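Local structure of trypsin-resistant surface T6 protein (Streptococcus pyogenes serotype M6, 4P0D) at residues A[38-43]-A[92-96]; A[243-247]-A[258-262]; A[360-364]-A[406-410]; A[15-20]-A[99-103]. The protein probably forms the repeating backbone subunit of the pilus fibre on the bacterial surface, with a C-terminal sorting signal expected to be processed by sortase. The protein carries 1 engineered substitution. One frame throughout, in Å; residues are numbered along the deposited sequence.

How the contacts relate
The four contacts sample an elongated, modular pilin and illustrate how such a chain is held by separate local contacts. Contacts 1 and 4 both lie in the N-terminal Ig-like domain and both use strand 94-101, one near each end; their centres are about 27 Å apart, and contact 1 is nested within the loop that contact 4 closes. Contact 2 belongs to the Cna-B-like domain, its centre about 29 Å from that of contact 4 and about 32 Å from that of contact 3. Contact 3, in the C-terminal region, lies about 78 Å from contact 1, centre to centre. Only contact 4 approaches the bound calcium ion: the side chain of I15 is about 7 Å from it.

Contact 1 (A[38-43]-A[92-96])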
loop_
_atom_site.group_PDB
_atom_site.type_symbol
_atom_site.label_atom_id
_atom_site.label_comp_id
_atom_site.label_asym_id
_atom_site.label_seq_id
_atom_site.Cartn_x
_atom_site.Cartn_y
_atom_site.Cartn_z
ATOM N N PHE A 38 26.903 50.011 -12.373
ATOM C CA PHE A 38 26.795 48.553 -12.458
ATOM C C PHE A 38 27.609 48.014 -13.629
ATOM O O PHE A 38 27.413 48.421 -14.779
ATOM C CB PHE A 38 25.334 48.123 -12.658
ATOM C CG PHE A 38 25.163 46.635 -12.845
ATOM C CD1 PHE A 38 25.346 45.767 -11.778
ATOM C CD2 PHE A 38 24.836 46.103 -14.088
ATOM C CE1 PHE A 38 25.198 44.395 -11.941
ATOM C CE2 PHE A 38 24.683 44.731 -14.258
ATOM C CZ PHE A 38 24.862 43.876 -13.176
ATOM N N ILE A 39 28.473 47.048 -13.342
ATOM C CA ILE A 39 29.373 46.485 -14.347
ATOM C C ILE A 39 28.780 45.205 -14.963
ATOM O O ILE A 39 28.388 45.189 -16.135
ATOM C CB ILE A 39 30.767 46.211 -13.718
ATOM C CG1 ILE A 39 31.253 47.449 -12.936
ATOM C CG2 ILE A 39 31.786 45.802 -14.781
ATOM C CD1 ILE A 39 32.714 47.389 -12.516
ATOM N N ASN A 40 28.704 44.142 -14.160
ATOM C CA ASN A 40 28.270 42.830 -14.639
ATOM C C ASN A 40 27.947 41.911 -13.464
ATOM O O ASN A 40 28.046 42.310 -12.298
ATOM C CB ASN A 40 29.370 42.196 -15.517
ATOM C CG ASN A 40 30.626 41.849 -14.727
ATOM O OD1 ASN A 40 30.784 42.255 -13.583
ATOM N ND2 ASN A 40 31.530 41.086 -15.345
ATOM N N PHE A 41 27.577 40.673 -13.781
ATOM C CA PHE A 41 27.432 39.630 -12.769
ATOM C C PHE A 41 28.657 38.758 -12.676
ATOM O O PHE A 41 29.153 38.310 -13.695
ATOM C CB PHE A 41 26.255 38.742 -13.115
ATOM C CG PHE A 41 24.949 39.409 -12.920
ATOM C CD1 PHE A 41 24.522 39.735 -11.642
ATOM C CD2 PHE A 41 24.150 39.719 -13.997
ATOM C CE1 PHE A 41 23.304 40.368 -11.452
ATOM C CE2 PHE A 41 22.935 40.347 -13.812
ATOM C CZ PHE A 41 22.514 40.671 -12.535
ATOM N N LYS A 42 29.121 38.512 -11.453
ATOM C CA LYS A 42 30.102 37.468 -11.189
ATOM C C LYS A 42 29.400 36.214 -10.654
ATOM O O LYS A 42 28.776 36.247 -9.594
ATOM C CB LYS A 42 31.144 37.936 -10.176
ATOM C CG LYS A 42 32.109 36.826 -9.763
ATOM C CD LYS A 42 33.365 37.342 -9.072
ATOM C CE LYS A 42 33.208 37.469 -7.563
ATOM N NZ LYS A 42 34.428 37.008 -6.834
ATOM N N TYR A 43 29.538 35.113 -11.379
ATOM C CA TYR A 43 28.863 33.868 -11.049
ATOM C C TYR A 43 29.781 32.940 -10.280
ATOM O O TYR A 43 30.981 32.928 -10.515
ATOM C CB TYR A 43 28.402 33.186 -12.331
ATOM C CG TYR A 43 27.312 33.940 -13.033
ATOM C CD1 TYR A 43 26.016 33.947 -12.522
ATOM C CD2 TYR A 43 27.561 34.648 -14.202
ATOM C CE1 TYR A 43 25.007 34.632 -13.152
ATOM C CE2 TYR A 43 26.553 35.338 -14.841
ATOM C CZ TYR A 43 25.272 35.326 -14.309
ATOM O OH TYR A 43 24.240 36.011 -14.937
ATOM N N GLY A 92 20.963 44.743 -4.047
ATOM C CA GLY A 92 21.743 44.928 -5.261
ATOM C C GLY A 92 21.429 43.859 -6.279
ATOM O O GLY A 92 20.842 42.834 -5.945
ATOM N N ALA A 93 21.822 44.104 -7.519
ATOM C CA ALA A 93 21.611 43.156 -8.588
ATOM C C ALA A 93 22.301 41.858 -8.193
ATOM O O ALA A 93 23.410 41.871 -7.658
ATOM C CB ALA A 93 22.157 43.679 -9.911
ATOM N N SER A 94 21.587 40.755 -8.389
ATOM C CA SER A 94 22.014 39.447 -7.931
ATOM C C SER A 94 21.126 38.377 -8.535
ATOM O O SER A 94 20.010 38.660 -8.983
ATOM C CB SER A 94 21.991 39.375 -6.406
ATOM O OG SER A 94 20.867 40.063 -5.895
ATOM N N VAL A 95 21.647 37.150 -8.549
ATOM C CA VAL A 95 21.002 36.010 -9.205
ATOM C C VAL A 95 20.952 34.873 -8.202
ATOM O O VAL A 95 21.954 34.583 -7.554
ATOM C CB VAL A 95 21.809 35.573 -10.442
ATOM C CG1 VAL A 95 21.017 34.587 -11.291
ATOM C CG2 VAL A 95 22.206 36.791 -11.266
ATOM N N TYR A 96 19.788 34.244 -8.076
ATOM C CA TYR A 96 19.548 33.182 -7.097
ATOM C C TYR A 96 18.896 31.939 -7.709
ATOM O O TYR A 96 18.151 32.014 -8.666
ATOM C CB TYR A 96 18.610 33.674 -5.975
ATOM C CG TYR A 96 19.137 34.809 -5.131
ATOM C CD1 TYR A 96 19.025 36.126 -5.557
ATOM C CD2 TYR A 96 19.744 34.561 -3.897
ATOM C CE1 TYR A 96 19.509 37.163 -4.789
ATOM C CE2 TYR A 96 20.225 35.598 -3.119
ATOM C CZ TYR A 96 20.101 36.892 -3.575
ATOM O OH TYR A 96 20.578 37.919 -2.813
#
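S94, whose backbone N lies at the rim of the F41 ring, 3.5 Å from F41 CE1, turns its hydroxyl the other way: OG donates to G92 O at 2.8 Å, closing a small polar loop inside segment 92-96. The hydroxyl hydrogen bond thus stays on one side of the chain while the neighbouring side chains, A93 and V95, face strand 38-43.

F41 carries most of the contact. Its CG is anti to the carbonyl carbon (chi1 -71°), which directs the ring across to the other segment. CG2 of V95 sits over one face, 3.9 Å from the ring centroid and 18° off the normal, a CH-pi contact. The opposite face is covered by F38 CZ, 4.0 Å above the plane. F41 CE1 also meets A93 CB at 3.8 Å. Around this centre F38 CE1 touches A93 CB at 3.7 Å, and Y43 CE1 approaches V95 CG2 from the far end of the strand at 4.0 Å.

The two strands diverge by 31° without pairing; within the Ig-like domain each is instead an antiparallel neighbour of strand 20-31. A classic beta bulge, I39 and N40 both opposite V30, interrupts the alternation of strand 38-43, which is consistent with F38 and F41, three positions apart, both facing segment 92-96. F38 also meets the ring of Y118.

No hydrogen bond crosses between the segments, so their association rests on dispersion, the CH-pi contact and the close fit of rings against methyl groups.

Contact 2 (A[243-247]-A[258-262]); sequences FNLSF and NISYK
F243 and Y261 meet across the interior of a beta sandwich, the Ig-like core of the Cna-B-like domain. Strands 242-247 and 258-265 run nearly antiparallel here, at 164°, but their axes stay 11.3 Å apart: they face one another through their side chains and share no hydrogen bond. Strand 242-247 pairs with 192-197 and 231-238, whereas 258-265 pairs with 171-179 and 202-213. Alternation along each strand sends F243, L245 and F247 inward from one side, I259 and Y261 from the other.

The aromatic interaction is a T-shaped one. The edge of F243 is directed at the face of Y261, with centroids 5.0 Å apart and planes at 70°. F243 CE1 makes the closest approach, 3.6 Å from Y261 CE1, and stands above the tyrosine ring toward its rim. In both residues CG is wedged between the backbone N and the carbonyl carbon, the crowded position, with chi1 of F243 at 70°, and the two side chains cross at about a right angle. The phenol end of Y261 has its own anchor, for OH is hydrogen-bonded to D196 OD2, which should help to hold the ring in place as a target for F243.

Aliphatic contacts centre on I259. Its CG2 branch lies loosely beside F243 CZ, at 4.3 Å, while its longer arm, ending in CD1, reaches the other two residues. I259 CD1 meets L245 CD1 tip to tip at 4.0 Å and touches the edge of F247 at CZ, 3.9 Å away. The remaining L245 methyl, CD2, lies 3.7 Å above the centre of the F247 ring.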
loop_
_atom_site.group_PDB
_atom_site.type_symbol
_atom_site.label_atom_id
_atom_site.label_comp_id
_atom_site.label_asym_id
_atom_site.label_seq_id
_atom_site.Cartn_x
_atom_site.Cartn_y
_atom_site.Cartn_z
ATOM N N PHE A 243 6.578 -7.419 -2.270
ATOM C CA PHE A 243 7.508 -7.077 -3.323
ATOM C C PHE A 243 7.989 -5.636 -3.230
ATOM O O PHE A 243 7.335 -4.775 -2.623
ATOM C CB PHE A 243 6.854 -7.272 -4.690
ATOM C CG PHE A 243 5.770 -6.276 -4.995
ATOM C CD1 PHE A 243 4.457 -6.502 -4.573
ATOM C CD2 PHE A 243 6.058 -5.098 -5.692
ATOM C CE1 PHE A 243 3.462 -5.580 -4.842
ATOM C CE2 PHE A 243 5.057 -4.181 -5.961
ATOM C CZ PHE A 243 3.760 -4.416 -5.530
ATOM N N ASN A 244 9.124 -5.400 -3.877
ATOM C CA ASN A 244 9.578 -4.066 -4.241
ATOM C C ASN A 244 9.686 -4.013 -5.755
ATOM O O ASN A 244 10.063 -5.000 -6.390
ATOM C CB ASN A 244 10.919 -3.729 -3.602
ATOM C CG ASN A 244 10.843 -3.662 -2.085
ATOM O OD1 ASN A 244 9.916 -3.104 -1.539
ATOM N ND2 ASN A 244 11.806 -4.260 -1.412
ATOM N N LEU A 245 9.299 -2.884 -6.327
ATOM C CA LEU A 245 9.355 -2.679 -7.764
ATOM C C LEU A 245 9.852 -1.245 -8.020
ATOM O O LEU A 245 9.173 -0.264 -7.702
ATOM C CB LEU A 245 7.991 -2.933 -8.413
ATOM C CG LEU A 245 8.001 -3.401 -9.872
ATOM C CD1 LEU A 245 6.597 -3.624 -10.399
ATOM C CD2 LEU A 245 8.739 -2.415 -10.744
ATOM N N SER A 246 11.051 -1.137 -8.576
ATOM C CA SER A 246 11.637 0.156 -8.872
ATOM C C SER A 246 11.479 0.393 -10.354
ATOM O O SER A 246 11.950 -0.415 -11.158
ATOM C CB SER A 246 13.123 0.195 -8.468
ATOM O OG SER A 246 13.705 1.453 -8.784
ATOM N N PHE A 247 10.829 1.491 -10.727
ATOM C CA PHE A 247 10.703 1.838 -12.147
ATOM C C PHE A 247 11.801 2.796 -12.591
ATOM O O PHE A 247 12.438 3.458 -11.773
ATOM C CB PHE A 247 9.349 2.477 -12.443
ATOM C CG PHE A 247 8.175 1.541 -12.294
ATOM C CD1 PHE A 247 7.847 0.654 -13.306
ATOM C CD2 PHE A 247 7.381 1.582 -11.156
ATOM C CE1 PHE A 247 6.762 -0.190 -13.185
ATOM C CE2 PHE A 247 6.288 0.741 -11.028
ATOM C CZ PHE A 247 5.987 -0.154 -12.032
ATOM N N ASN A 258 0.193 0.246 -14.322
ATOM C CA ASN A 258 -0.843 -0.271 -13.442
ATOM C C ASN A 258 -0.387 -1.663 -12.987
ATOM O O ASN A 258 0.017 -2.490 -13.808
ATOM C CB ASN A 258 -2.178 -0.316 -14.200
ATOM C CG ASN A 258 -2.680 1.084 -14.569
ATOM O OD1 ASN A 258 -2.629 2.018 -13.755
ATOM N ND2 ASN A 258 -3.128 1.246 -15.805
ATOM N N ILE A 259 -0.381 -1.888 -11.668
ATOM C CA ILE A 259 0.196 -3.084 -11.086
ATOM C C ILE A 259 -0.935 -3.940 -10.509
ATOM O O ILE A 259 -1.808 -3.417 -9.823
ATOM C CB ILE A 259 1.209 -2.712 -9.966
ATOM C CG1 ILE A 259 2.301 -1.775 -10.506
ATOM C CG2 ILE A 259 1.844 -3.947 -9.327
ATOM C CD1 ILE A 259 3.355 -1.440 -9.475
ATOM N N SER A 260 -0.901 -5.242 -10.767
ATOM C CA SER A 260 -1.842 -6.168 -10.165
ATOM C C SER A 260 -1.123 -7.346 -9.529
ATOM O O SER A 260 -0.015 -7.708 -9.932
ATOM C CB SER A 260 -2.855 -6.637 -11.212
ATOM O OG SER A 260 -3.610 -5.514 -11.576
ATOM N N TYR A 261 -1.742 -7.918 -8.506
ATOM C CA TYR A 261 -1.203 -9.105 -7.851
ATOM C C TYR A 261 -2.255 -9.775 -6.980
ATOM O O TYR A 261 -3.296 -9.197 -6.688
ATOM C CB TYR A 261 0.044 -8.778 -7.037
ATOM C CG TYR A 261 -0.058 -7.530 -6.198
ATOM C CD1 TYR A 261 0.178 -6.269 -6.746
ATOM C CD2 TYR A 261 -0.380 -7.605 -4.844
ATOM C CE1 TYR A 261 0.092 -5.117 -5.969
ATOM C CE2 TYR A 261 -0.472 -6.466 -4.065
ATOM C CZ TYR A 261 -0.226 -5.235 -4.619
ATOM O OH TYR A 261 -0.310 -4.116 -3.810
ATOM N N LYS A 262 -1.977 -11.004 -6.582
ATOM C CA LYS A 262 -2.937 -11.784 -5.833
ATOM C C LYS A 262 -2.353 -12.292 -4.554
ATOM O O LYS A 262 -1.148 -12.482 -4.461
ATOM C CB LYS A 262 -3.360 -12.977 -6.661
ATOM C CG LYS A 262 -4.218 -12.625 -7.856
ATOM C CD LYS A 262 -4.468 -13.919 -8.602
ATOM C CE LYS A 262 -5.373 -13.758 -9.793
ATOM N NZ LYS A 262 -5.489 -15.133 -10.388
#

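Contact 3 (A[360-364]-A[406-410]); sequences AISTQ and KSTTY
This is a polar contact anchored by a lysine, between segment 360-364, which continues from strand 359-361 in the prealbumin-like fold domain, and the segment 406-410 that leads into the separate antiparallel sheet containing strand 409-411. The K406 ammonium crosses over to donate from NZ to I361 O at 2.7 Å, in the plane of the carbonyl and at a C=O...N angle of 147°. K406 CD passes S362 O at 3.6 Å; from there the bend at chi3 (73°) turns CE and NZ toward I361 O.

The same ammonium forms a salt bridge with D350, whose OD2 also accepts a hydrogen bond from T363 N; one carboxylate therefore ties both segments to strand 348-353.

T363 completes the contact with its methyl group. CG2 crosses the lysine chain at about a right angle, 3.9 Å from K406 CD, and lies 3.4 Å from T408 OG1. Behind it, S362 OG donates to T363 O at 2.7 Å and accepts from I321 N, which steadies the backbone around S362 and T363. A water beside Q364 OE1, at 2.9 Å, also reaches toward K406 O.

A lysine held by a carbonyl and a carboxylate probably has its charge partly balanced by D350, which would be expected to favour the protonated form and to make this attachment directional as well as electrostatic.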
loop_
_atom_site.group_PDB
_atom_site.type_symbol
_atom_site.label_atom_id
_atom_site.label_comp_id
_atom_site.label_asym_id
_atom_site.label_seq_id
_atom_site.Cartn_x
_atom_site.Cartn_y
_atom_site.Cartn_z
ATOM N N ALA A 360 -17.972 -25.423 19.715
ATOM C CA ALA A 360 -17.171 -25.642 18.507
ATOM C C ALA A 360 -16.991 -24.311 17.759
ATOM O O ALA A 360 -17.839 -23.434 17.859
ATOM C CB ALA A 360 -17.847 -26.667 17.612
ATOM N N ILE A 361 -15.889 -24.163 17.022
ATOM C CA ILE A 361 -15.666 -22.970 16.213
ATOM C C ILE A 361 -15.172 -23.345 14.816
ATOM O O ILE A 361 -14.353 -24.249 14.657
ATOM C CB ILE A 361 -14.648 -22.000 16.862
ATOM C CG1 ILE A 361 -15.162 -21.511 18.215
ATOM C CG2 ILE A 361 -14.401 -20.795 15.969
ATOM C CD1 ILE A 361 -14.143 -20.691 18.974
ATOM N N SER A 362 -15.669 -22.630 13.817
ATOM C CA SER A 362 -15.308 -22.880 12.426
ATOM C C SER A 362 -14.012 -22.168 12.051
ATOM O O SER A 362 -13.548 -21.280 12.767
ATOM C CB SER A 362 -16.409 -22.382 11.514
ATOM O OG SER A 362 -16.358 -20.970 11.340
ATOM N N THR A 363 -13.461 -22.546 10.907
ATOM C CA THR A 363 -12.437 -21.759 10.232
ATOM C C THR A 363 -13.044 -20.447 9.699
ATOM O O THR A 363 -14.260 -20.222 9.796
ATOM C CB THR A 363 -11.837 -22.548 9.058
ATOM O OG1 THR A 363 -12.896 -23.085 8.262
ATOM C CG2 THR A 363 -10.943 -23.667 9.562
ATOM N N GLN A 364 -12.214 -19.604 9.092
ATOM C CA GLN A 364 -12.606 -18.222 8.770
ATOM C C GLN A 364 -13.559 -18.108 7.582
ATOM O O GLN A 364 -13.316 -18.670 6.512
ATOM C CB GLN A 364 -11.371 -17.362 8.490
ATOM C CG GLN A 364 -10.341 -17.270 9.602
ATOM C CD GLN A 364 -9.281 -18.354 9.536
ATOM O OE1 GLN A 364 -9.537 -19.447 9.054
ATOM N NE2 GLN A 364 -8.088 -18.058 10.033
ATOM N N LYS A 406 -7.139 -21.919 14.527
ATOM C CA LYS A 406 -7.094 -23.271 13.962
ATOM C C LYS A 406 -6.041 -23.388 12.867
ATOM O O LYS A 406 -5.696 -22.399 12.209
ATOM C CB LYS A 406 -8.441 -23.650 13.338
ATOM C CG LYS A 406 -9.661 -23.360 14.194
ATOM C CD LYS A 406 -10.940 -23.665 13.428
ATOM C CE LYS A 406 -11.178 -25.162 13.286
ATOM N NZ LYS A 406 -12.605 -25.469 12.978
ATOM N N SER A 407 -5.539 -24.605 12.683
ATOM C CA SER A 407 -4.840 -24.980 11.458
ATOM C C SER A 407 -5.432 -26.317 11.031
ATOM O O SER A 407 -5.188 -27.336 11.671
ATOM C CB SER A 407 -3.330 -25.086 11.682
ATOM O OG SER A 407 -3.011 -26.165 12.541
ATOM N N THR A 408 -6.249 -26.304 9.983
ATOM C CA THR A 408 -6.918 -27.522 9.517
ATOM C C THR A 408 -5.899 -28.513 8.967
ATOM O O THR A 408 -4.888 -28.122 8.368
ATOM C CB THR A 408 -7.957 -27.220 8.407
ATOM O OG1 THR A 408 -8.929 -26.285 8.888
ATOM C CG2 THR A 408 -8.676 -28.493 7.942
ATOM N N THR A 409 -6.188 -29.794 9.170
ATOM C CA THR A 409 -5.399 -30.877 8.621
ATOM C C THR A 409 -6.090 -31.470 7.404
ATOM O O THR A 409 -7.176 -32.038 7.515
ATOM C CB THR A 409 -5.192 -31.978 9.672
ATOM O OG1 THR A 409 -4.676 -31.386 10.879
ATOM C CG2 THR A 409 -4.215 -33.044 9.144
ATOM N N TYR A 410 -5.443 -31.338 6.249
ATOM C CA TYR A 410 -5.986 -31.830 4.996
ATOM C C TYR A 410 -5.316 -33.109 4.577
ATOM O O TYR A 410 -4.203 -33.412 5.026
ATOM C CB TYR A 410 -5.778 -30.813 3.884
ATOM C CG TYR A 410 -6.354 -29.483 4.210
ATOM C CD1 TYR A 410 -7.725 -29.307 4.270
ATOM C CD2 TYR A 410 -5.529 -28.393 4.483
ATOM C CE1 TYR A 410 -8.271 -28.079 4.589
ATOM C CE2 TYR A 410 -6.062 -27.164 4.801
ATOM C CZ TYR A 410 -7.437 -27.014 4.857
ATOM O OH TYR A 410 -7.974 -25.790 5.165
HETATM O O HOH W 1 -7.932 -21.711 9.910
#

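Contact 4 (A[15-20]-A[99-103]); sequences IEGGPT and LLTGA
T20 and T101 are joined by two backbone hydrogen bonds. T20 N donates to T101 O at 2.8 Å, and T101 N returns the bond to T20 O at 2.9 Å. The latter oxygen is approached by a second donor of a weaker kind, the CA-H of L100, with CA 3.2 Å away and an angle of 150° at the hydrogen.

These bonds make an antiparallel hydrogen-bonded pair, the point at which the loop after strand 7-13 enters strand 20-31 and lies against the last residue of strand 94-101 in the Ig-like domain. The threonine side chains share one face of this sheet, with T101 OG1 3.7 Å from T20 CB.

Apolar contacts gather on L100, whose CD2 branch serves two partners. P19 lies alongside it, pointing the same way, with CG 4.0 Å from L100 CD2; I15 crosses the leucine at about a right angle and brings CG1 up to the same methyl at an equal distance. Y109 of strand 108-116 covers all three residues. The proline also presses close to the backbone, with P19 CB only 3.1 Å from T101 O.

Past the turn at G102, A103 packs against the glycine bend. Its CB comes within 3.6 Å of G17 O, where G17 has no side chain to intervene, and that oxygen is in turn hydrogen-bonded to T104 OG1.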
loop_
_atom_site.group_PDB
_atom_site.type_symbol
_atom_site.label_atom_id
_atom_site.label_comp_id
_atom_site.label_asym_id
_atom_site.label_seq_id
_atom_site.Cartn_x
_atom_site.Cartn_y
_atom_site.Cartn_z
ATOM N N ILE A 15 2.719 28.695 -3.889
ATOM C CA ILE A 15 3.387 27.843 -2.928
ATOM C C ILE A 15 2.331 27.061 -2.151
ATOM O O ILE A 15 1.563 27.631 -1.367
ATOM C CB ILE A 15 4.271 28.653 -1.961
ATOM C CG1 ILE A 15 5.287 29.479 -2.751
ATOM C CG2 ILE A 15 5.006 27.722 -0.996
ATOM C CD1 ILE A 15 6.300 30.220 -1.903
ATOM N N GLU A 16 2.288 25.752 -2.392
ATOM C CA GLU A 16 1.329 24.871 -1.756
ATOM C C GLU A 16 2.050 23.899 -0.845
ATOM O O GLU A 16 3.202 23.541 -1.077
ATOM C CB GLU A 16 0.569 24.090 -2.826
ATOM C CG GLU A 16 -0.409 24.904 -3.661
ATOM C CD GLU A 16 -0.840 24.150 -4.922
ATOM O OE1 GLU A 16 -0.020 23.942 -5.853
ATOM O OE2 GLU A 16 -2.000 23.749 -4.980
ATOM N N GLY A 17 1.383 23.477 0.215
ATOM C CA GLY A 17 1.915 22.429 1.043
ATOM C C GLY A 17 2.919 22.863 2.066
ATOM O O GLY A 17 3.466 22.026 2.746
ATOM N N GLY A 18 3.133 24.173 2.204
ATOM C CA GLY A 18 4.023 24.708 3.228
ATOM C C GLY A 18 5.463 24.218 3.232
ATOM O O GLY A 18 5.956 23.727 4.258
ATOM N N PRO A 19 6.169 24.376 2.105
ATOM C CA PRO A 19 7.564 23.947 2.061
ATOM C C PRO A 19 8.503 24.963 2.723
ATOM O O PRO A 19 8.099 26.062 3.060
ATOM C CB PRO A 19 7.845 23.879 0.569
ATOM C CG PRO A 19 7.014 24.996 0.016
ATOM C CD PRO A 19 5.746 24.980 0.828
ATOM N N THR A 20 9.753 24.564 2.898
ATOM C CA THR A 20 10.843 25.453 3.234
ATOM C C THR A 20 11.335 26.053 1.936
ATOM O O THR A 20 11.444 25.359 0.917
ATOM C CB THR A 20 11.982 24.640 3.876
ATOM O OG1 THR A 20 11.508 24.089 5.101
ATOM C CG2 THR A 20 13.185 25.477 4.131
ATOM N N LEU A 99 15.141 26.802 -4.004
ATOM C CA LEU A 99 14.632 25.447 -3.823
ATOM C C LEU A 99 13.527 25.417 -2.751
ATOM O O LEU A 99 13.692 25.953 -1.628
ATOM C CB LEU A 99 15.744 24.463 -3.443
ATOM C CG LEU A 99 16.892 24.321 -4.461
ATOM C CD1 LEU A 99 17.954 23.367 -3.920
ATOM C CD2 LEU A 99 16.401 23.856 -5.829
ATOM N N LEU A 100 12.420 24.771 -3.111
ATOM C CA LEU A 100 11.293 24.559 -2.203
ATOM C C LEU A 100 11.265 23.074 -1.820
ATOM O O LEU A 100 11.103 22.203 -2.701
ATOM C CB LEU A 100 9.978 24.981 -2.869
ATOM C CG LEU A 100 9.846 26.467 -3.259
ATOM C CD1 LEU A 100 10.329 26.727 -4.683
ATOM C CD2 LEU A 100 8.399 26.927 -3.146
ATOM N N THR A 101 11.455 22.793 -0.532
ATOM C CA THR A 101 11.648 21.421 -0.034
ATOM C C THR A 101 10.728 21.159 1.140
ATOM O O THR A 101 10.164 22.087 1.709
ATOM C CB THR A 101 13.084 21.187 0.485
ATOM O OG1 THR A 101 13.408 22.191 1.449
ATOM C CG2 THR A 101 14.077 21.241 -0.625
ATOM N N GLY A 102 10.554 19.879 1.465
ATOM C CA GLY A 102 9.824 19.455 2.649
ATOM C C GLY A 102 8.350 19.827 2.774
ATOM O O GLY A 102 7.848 19.908 3.883
ATOM N N ALA A 103 7.657 20.064 1.665
ATOM C CA ALA A 103 6.212 20.349 1.715
ATOM C C ALA A 103 5.525 19.232 2.482
ATOM O O ALA A 103 5.793 18.043 2.244
ATOM C CB ALA A 103 5.624 20.473 0.313
#